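Local coordinates for mandelate racemase/muconate lactonizing enzyme, C-terminal domain protein (Paracoccus denitrificans, PDB 4DWD) that binds magnesium and probably acts as a hydro-lyase of the enolase superfamily, at residues I30-E33 and D34-G38; L102-L105 and K106-L110; V304-F307 and A308-V312; V359-D362 and E363-S366. All coordinates share one frame; numbering follows the deposited sequence.

Interaction 1: I30-E33 and D34-G38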
# COMPACT_ATOMS: atom_id res chain seq x y z
N ILE B 30 21.45 19.47 39.70
CA ILE B 30 22.50 20.25 39.02
C ILE B 30 22.66 21.59 39.72
O ILE B 30 21.70 22.33 39.88
CB ILE B 30 22.21 20.43 37.51
CG1 ILE B 30 21.97 19.07 36.85
CG2 ILE B 30 23.37 21.17 36.82
CD1 ILE B 30 21.84 19.07 35.33
N THR B 31 23.90 21.89 40.12
CA THR B 31 24.22 23.14 40.79
C THR B 31 25.03 23.99 39.84
O THR B 31 26.01 23.52 39.25
CB THR B 31 24.99 22.88 42.10
OG1 THR B 31 24.24 21.96 42.89
CG2 THR B 31 25.18 24.18 42.88
N ALA B 32 24.61 25.24 39.68
CA ALA B 32 25.34 26.19 38.84
C ALA B 32 26.44 26.85 39.66
O ALA B 32 26.48 26.73 40.89
CB ALA B 32 24.39 27.23 38.28
N GLU B 33 27.33 27.57 38.97
CA GLU B 33 28.45 28.23 39.63
C GLU B 33 28.02 29.28 40.66
O GLU B 33 28.79 29.60 41.57
CB GLU B 33 29.41 28.84 38.59
CG GLU B 33 28.79 29.90 37.69
CD GLU B 33 29.75 30.45 36.65
OE1 GLU B 33 30.96 30.62 36.94
OE2 GLU B 33 29.28 30.73 35.53
N ASP B 34 26.80 29.80 40.52
CA ASP B 34 26.29 30.80 41.46
C ASP B 34 25.53 30.19 42.64
O ASP B 34 24.95 30.91 43.45
CB ASP B 34 25.42 31.85 40.74
CG ASP B 34 24.08 31.28 40.25
OD1 ASP B 34 23.90 30.04 40.25
OD2 ASP B 34 23.23 32.09 39.84
N GLY B 35 25.52 28.86 42.72
CA GLY B 35 24.85 28.16 43.82
C GLY B 35 23.39 27.82 43.58
O GLY B 35 22.77 27.11 44.38
N THR B 36 22.81 28.31 42.50
CA THR B 36 21.43 27.93 42.19
C THR B 36 21.37 26.45 41.81
O THR B 36 22.35 25.89 41.29
CB THR B 36 20.80 28.80 41.08
OG1 THR B 36 21.57 28.69 39.89
CG2 THR B 36 20.72 30.26 41.51
N VAL B 37 20.22 25.84 42.06
CA VAL B 37 20.05 24.39 41.90
C VAL B 37 18.87 24.10 40.97
O VAL B 37 17.84 24.75 41.06
CB VAL B 37 19.80 23.73 43.28
CG1 VAL B 37 19.42 22.28 43.14
CG2 VAL B 37 21.04 23.85 44.15
N GLY B 38 19.06 23.14 40.07
CA GLY B 38 17.95 22.61 39.27
C GLY B 38 17.73 21.13 39.54
O GLY B 38 18.69 20.38 39.76
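The hydroxyl of Thr36 (chi1 59°) and the carboxylate of Asp34 (chi1 70°) both sit between backbone N and carbonyl carbon on their own residues, and these torsions fold the two groups under the methyl of Ala32. The setting is the tip of a beta hairpin, strands 24-32 and 37-42, whose type I turn from Ala32 to Gly35 continues into a G1 bulge, with Gly35 in the left-handed conformation. Gly35 N closes the turn on Ala32 O at 3.0 Å, and Ala32 N reaches past it to Thr36 O at 2.8 Å. Asp34 OD1 shows how a small turn can be organised by one oxygen: it accepts from Thr36 OG1 at 2.7 Å through its syn lone pair and, from 52° above the carboxylate plane, from Thr36 N at 3.0 Å, an Asx turn. Asp34 OD1 lies 3.5 Å from Ala32 CB, and Thr36 OG1 is 3.6 Å from the same methyl. A valine in place of Thr36 would remove the hydroxyl, and the Asp34 carboxylate, left with the backbone N as its grip here, would probably be freer to turn. Further along, Ile30 and Gly38 form a hydrogen-bonded antiparallel pair, and the side chain of Ile30 leads off toward Ala101, Leu102 and Leu105 of helix 90-110. Glu33 points away, its OE2 taking the backbone N of Lys4. On the sheet face carrying Thr31 and Val37, a non-hydrogen-bonded pair, the two side chains run at a slant to each other, with Thr31 OG1 3.9 Å from Val37 CG2.

Interaction 2: L102-L105 and K106-L110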
# COMPACT_ATOMS: atom_id res chain seq x y z
N LEU B 102 18.18 21.14 33.86
CA LEU B 102 18.69 22.33 33.17
C LEU B 102 17.60 23.34 32.89
O LEU B 102 17.84 24.54 32.97
CB LEU B 102 19.47 21.97 31.90
CG LEU B 102 20.79 21.23 32.18
CD1 LEU B 102 21.48 20.80 30.89
CD2 LEU B 102 21.75 22.07 33.04
N TRP B 103 16.39 22.86 32.59
CA TRP B 103 15.24 23.76 32.46
C TRP B 103 14.87 24.44 33.76
O TRP B 103 14.49 25.62 33.77
CB TRP B 103 14.03 22.99 31.92
CG TRP B 103 13.92 23.08 30.42
CD1 TRP B 103 14.23 22.10 29.49
CD2 TRP B 103 13.44 24.22 29.64
NE1 TRP B 103 13.99 22.54 28.21
CE2 TRP B 103 13.52 23.81 28.23
CE3 TRP B 103 12.99 25.49 29.95
CZ2 TRP B 103 13.13 24.66 27.19
CZ3 TRP B 103 12.63 26.34 28.90
CH2 TRP B 103 12.69 25.93 27.56
N ASP B 104 14.96 23.70 34.86
CA ASP B 104 14.70 24.29 36.19
C ASP B 104 15.74 25.41 36.45
O ASP B 104 15.38 26.54 36.83
CB ASP B 104 14.76 23.18 37.25
CG ASP B 104 14.21 23.61 38.61
OD1 ASP B 104 13.36 24.53 38.68
OD2 ASP B 104 14.61 22.97 39.60
N LEU B 105 17.01 25.11 36.20
CA LEU B 105 18.07 26.12 36.34
C LEU B 105 17.85 27.32 35.43
O LEU B 105 18.02 28.47 35.85
CB LEU B 105 19.46 25.54 36.09
CG LEU B 105 20.17 24.87 37.25
CD1 LEU B 105 21.44 24.19 36.76
CD2 LEU B 105 20.46 25.86 38.37
N LYS B 106 17.48 27.05 34.18
CA LYS B 106 17.21 28.11 33.21
C LYS B 106 16.08 29.05 33.68
O LYS B 106 16.21 30.27 33.59
CB LYS B 106 16.88 27.48 31.85
CG LYS B 106 16.46 28.49 30.80
CD LYS B 106 16.20 27.80 29.48
CE LYS B 106 15.56 28.77 28.51
NZ LYS B 106 15.35 28.13 27.18
N GLY B 107 14.98 28.48 34.18
CA GLY B 107 13.88 29.30 34.69
C GLY B 107 14.33 30.17 35.86
O GLY B 107 13.97 31.33 35.93
N LYS B 108 15.11 29.59 36.77
CA LYS B 108 15.66 30.37 37.88
C LYS B 108 16.61 31.47 37.38
O LYS B 108 16.51 32.61 37.82
CB LYS B 108 16.34 29.45 38.91
CG LYS B 108 15.36 28.50 39.59
CD LYS B 108 16.06 27.59 40.58
CE LYS B 108 15.07 26.59 41.15
NZ LYS B 108 15.65 25.89 42.33
N LEU B 109 17.50 31.14 36.44
CA LEU B 109 18.40 32.14 35.85
C LEU B 109 17.62 33.31 35.25
O LEU B 109 17.96 34.48 35.48
CB LEU B 109 19.31 31.53 34.77
CG LEU B 109 20.14 32.50 33.90
CD1 LEU B 109 21.16 33.28 34.74
CD2 LEU B 109 20.82 31.78 32.75
N LEU B 110 16.57 32.99 34.50
CA LEU B 110 15.88 34.01 33.71
C LEU B 110 14.68 34.61 34.45
O LEU B 110 14.00 35.48 33.91
CB LEU B 110 15.44 33.42 32.36
CG LEU B 110 16.55 32.88 31.44
CD1 LEU B 110 15.95 32.29 30.18
CD2 LEU B 110 17.55 33.96 31.07
O HOH W 1 13.96 23.53 42.16
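Helix 90-110, part of the N-terminal capping domain of the enolase superfamily, carries two lysines that fold back on residues one turn earlier: Lys106 on Trp103 and Lys108 on Asp104. Ordinary i to i+4 backbone bonds hold the frame, among them Lys106 N to Leu102 O at 2.8 Å. Lys106 swings CG away from its own N (chi1 175°) and, extended from there on, runs alongside the indole, pointing the same way. Its CD lies over the six-membered ring of Trp103, 4.2 Å from the centroid and 26° off the normal, a CH-pi contact displaced toward the rim. Beyond it, NZ of Lys106 passes CH2 of Trp103 at 3.5 Å and goes on to bond Leu117 O of the second subunit, so the same side chain lies along an aromatic face and ends in the subunit interface. In the other pair, CE of Lys108 packs on OD1 of Asp104 at 3.6 Å. The charged ends, Asp104 OD2 and Lys108 NZ, stay 4.1 Å apart, too far for a direct salt bridge. A water spans them, donating to Asp104 OD2 at 2.7 Å and accepting from Lys108 NZ at 2.9 Å; NZ also bonds Val37 O of the hairpin. The aspartate is held further by the backbone N atoms of Trp39 and Leu355, which would fix its plane. Around the helix, Leu105 packs on Val68 and Lys106 on Leu69, while Trp103 bonds Thr279 through NE1, meets the ring of His71 and packs against helix 114-117.

Interaction 3: V304-F307 and A308-V312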
# COMPACT_ATOMS: atom_id res chain seq x y z
N VAL B 304 9.14 15.88 40.96
CA VAL B 304 9.80 16.54 39.82
C VAL B 304 9.15 16.20 38.47
O VAL B 304 8.84 17.11 37.69
CB VAL B 304 11.32 16.26 39.80
CG1 VAL B 304 12.01 16.84 38.56
CG2 VAL B 304 11.97 16.83 41.05
N GLY B 305 8.90 14.92 38.21
CA GLY B 305 8.30 14.52 36.93
C GLY B 305 6.92 15.11 36.73
O GLY B 305 6.55 15.50 35.63
N HIS B 306 6.14 15.18 37.81
CA HIS B 306 4.81 15.78 37.72
C HIS B 306 4.91 17.23 37.33
O HIS B 306 4.16 17.69 36.46
CB HIS B 306 4.09 15.63 39.05
CG HIS B 306 2.82 16.41 39.12
ND1 HIS B 306 1.66 15.97 38.55
CD2 HIS B 306 2.53 17.63 39.71
CE1 HIS B 306 0.69 16.88 38.78
NE2 HIS B 306 1.22 17.89 39.50
N PHE B 307 5.82 17.96 37.96
CA PHE B 307 5.95 19.38 37.67
C PHE B 307 6.40 19.61 36.23
O PHE B 307 5.85 20.47 35.54
CB PHE B 307 6.90 20.05 38.67
CG PHE B 307 6.21 20.51 39.93
CD1 PHE B 307 5.73 19.59 40.86
CD2 PHE B 307 6.06 21.86 40.18
CE1 PHE B 307 5.10 20.02 42.01
CE2 PHE B 307 5.43 22.30 41.33
CZ PHE B 307 4.95 21.38 42.25
N ALA B 308 7.38 18.85 35.76
CA ALA B 308 7.79 18.96 34.36
C ALA B 308 6.61 18.70 33.42
O ALA B 308 6.38 19.45 32.47
CB ALA B 308 8.93 18.00 34.06
N ASN B 309 5.87 17.64 33.72
CA ASN B 309 4.70 17.24 32.93
C ASN B 309 3.66 18.35 32.85
O ASN B 309 3.19 18.67 31.76
CB ASN B 309 4.10 15.96 33.53
CG ASN B 309 3.10 15.27 32.60
OD1 ASN B 309 3.34 15.12 31.41
ND2 ASN B 309 1.99 14.81 33.17
N ILE B 310 3.31 18.95 33.99
CA ILE B 310 2.28 20.02 33.95
C ILE B 310 2.76 21.33 33.29
O ILE B 310 1.97 22.01 32.64
CB ILE B 310 1.57 20.26 35.31
CG1 ILE B 310 2.54 20.81 36.36
CG2 ILE B 310 0.84 18.98 35.76
CD1 ILE B 310 1.85 21.25 37.64
N HIS B 311 4.04 21.68 33.39
CA HIS B 311 4.52 22.82 32.60
C HIS B 311 4.31 22.57 31.13
O HIS B 311 3.81 23.44 30.41
CB HIS B 311 5.98 23.14 32.90
CG HIS B 311 6.18 23.95 34.16
ND1 HIS B 311 6.13 25.30 34.18
CD2 HIS B 311 6.44 23.55 35.48
CE1 HIS B 311 6.34 25.74 35.44
NE2 HIS B 311 6.53 24.67 36.23
N VAL B 312 4.70 21.39 30.65
CA VAL B 312 4.51 21.07 29.24
C VAL B 312 3.03 21.02 28.87
O VAL B 312 2.62 21.59 27.88
CB VAL B 312 5.22 19.76 28.85
CG1 VAL B 312 4.75 19.22 27.50
CG2 VAL B 312 6.73 19.96 28.84
O HOH W 2 1.57 14.21 36.18
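Ile310 lays its CG2 methyl over one face of the His306 imidazole, 4.0 Å from the ring centroid and 27° off its normal, a CH-pi contact within one turn of helix 304-314 in the enolase-type barrel domain. This is the tight part. CG1 of Ile310 stands between its backbone N and carbonyl carbon (chi1 66°), which sets it 3.4 Å from Phe307 O and lets CD1 approach NE2 of His306 at 3.9 Å. Close by, CD2 of His311 meets the same Phe307 O at 3.1 Å, the oxygen lying near the plane of the ring at its edge; NE2 of His311 bonds Leu355 O. The looser part is bridged by one water, which links His306 ND1 at 3.0 Å to Asn309 ND2 at 3.1 Å, accepting from the amide. With an alanine at Ile310 the CG2 and CD1 contacts would go, and the imidazole, its face bared on this side, would probably rock more freely, despite Phe347 meeting it edge-to-face. The chemistry thus divides His306 between two surroundings, carbon across the ring face and water at a ring nitrogen, which suggests that packing limits its tilt while the water serves ND1.

Interaction 4: V359-D362 and E363-S366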
# COMPACT_ATOMS: atom_id res chain seq x y z
N VAL B 359 11.85 21.51 47.54
CA VAL B 359 12.48 20.33 48.14
C VAL B 359 12.79 20.59 49.62
O VAL B 359 13.31 21.65 49.97
CB VAL B 359 13.78 19.95 47.39
CG1 VAL B 359 14.46 18.74 48.04
CG2 VAL B 359 13.50 19.69 45.91
N ASP B 360 12.46 19.63 50.47
CA ASP B 360 12.88 19.69 51.87
C ASP B 360 14.29 19.13 51.95
O ASP B 360 14.50 17.92 51.84
CB ASP B 360 11.92 18.86 52.74
CG ASP B 360 12.29 18.87 54.22
OD1 ASP B 360 13.49 18.85 54.58
OD2 ASP B 360 11.35 18.85 55.03
N GLU B 361 15.26 20.03 52.12
CA GLU B 361 16.69 19.71 52.02
C GLU B 361 17.16 18.65 53.01
O GLU B 361 17.96 17.77 52.66
CB GLU B 361 17.54 20.97 52.23
CG GLU B 361 17.39 22.01 51.13
CD GLU B 361 17.71 21.45 49.76
OE1 GLU B 361 18.63 20.61 49.68
OE2 GLU B 361 17.03 21.85 48.79
N ASP B 362 16.65 18.74 54.23
CA ASP B 362 17.09 17.86 55.29
C ASP B 362 16.48 16.47 55.15
O ASP B 362 17.17 15.47 55.36
CB ASP B 362 16.83 18.53 56.64
CG ASP B 362 17.45 19.92 56.71
OD1 ASP B 362 18.68 20.04 56.49
OD2 ASP B 362 16.72 20.90 56.95
N GLU B 363 15.21 16.41 54.74
CA GLU B 363 14.58 15.13 54.44
C GLU B 363 15.31 14.48 53.27
O GLU B 363 15.64 13.30 53.33
CB GLU B 363 13.09 15.29 54.12
CG GLU B 363 12.19 15.39 55.34
CD GLU B 363 12.16 14.11 56.18
OE1 GLU B 363 12.57 13.04 55.70
OE2 GLU B 363 11.70 14.19 57.33
N LEU B 364 15.56 15.26 52.22
CA LEU B 364 16.29 14.73 51.08
C LEU B 364 17.62 14.14 51.52
O LEU B 364 17.93 13.00 51.19
CB LEU B 364 16.53 15.83 50.05
CG LEU B 364 17.43 15.31 48.92
CD1 LEU B 364 16.60 14.52 47.93
CD2 LEU B 364 18.19 16.45 48.28
N ALA B 365 18.42 14.94 52.24
CA ALA B 365 19.73 14.51 52.71
C ALA B 365 19.65 13.18 53.45
O ALA B 365 20.46 12.28 53.18
CB ALA B 365 20.38 15.58 53.57
N SER B 366 18.67 13.04 54.33
CA SER B 366 18.53 11.84 55.16
C SER B 366 18.10 10.60 54.38
O SER B 366 18.27 9.47 54.86
CB SER B 366 17.54 12.09 56.30
OG SER B 366 16.21 12.09 55.82
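Asp360 caps the N terminus of helix 361-367, and its side chain lies across that of Glu363. Hydrogen bonding comes first. A chi1 of 180° carries the Asp360 carboxylate back over the first helix amides, where OD1 accepts from Glu363 N at 3.0 Å, nearly straight at 173° but from above the carboxylate plane, and more weakly from Asp362 N at 3.2 Å. Its backbone O takes Leu364 N at 2.9 Å, and a turn later Ser366 OG donates to Glu363 O at 2.8 Å. The charges form a second group. The planes of the Asp360 and Glu363 carboxylates are 78° apart, and each has its own arginine: Arg337 pairs with Asp360 OD2, Arg367 with Glu363 OE1, which probably eases the mutual repulsion. The apolar element is a hydrophobic staple, CG1 of Val359 against CB of Leu364 at 4.1 Å, joining the residue before the cap to the fourth residue after it. Val359 and Glu361 also belong to a calcium site known for this protein, though no calcium is bound to this chain. The helix leads into strand 368-372 of the antiparallel sheet, and both staple residues pack on Trp39 of strand 37-42, with Phe336 and Val335 alongside.

Each contact is made between adjoining segments, so what it closes is a single turn, and the four follow one another in series with none nested or crossing. Interaction 1 turns the N-terminal hairpin back on itself; interaction 2 follows in helix 90-110 and touches it, Val37 O lying 2.8 Å from Lys108 NZ in a probable hydrogen bond and Leu105 packing on Thr36. Interaction 3, in the barrel domain, has its centre about 14 Å from that of interaction 2. Interaction 4 starts the helix by which the chain returns to the N-terminal sheet. Trp39, just past the hairpin segment, meets Asp104, Val304, Val359 and Leu364, relating interactions 2, 3 and 4 through one residue.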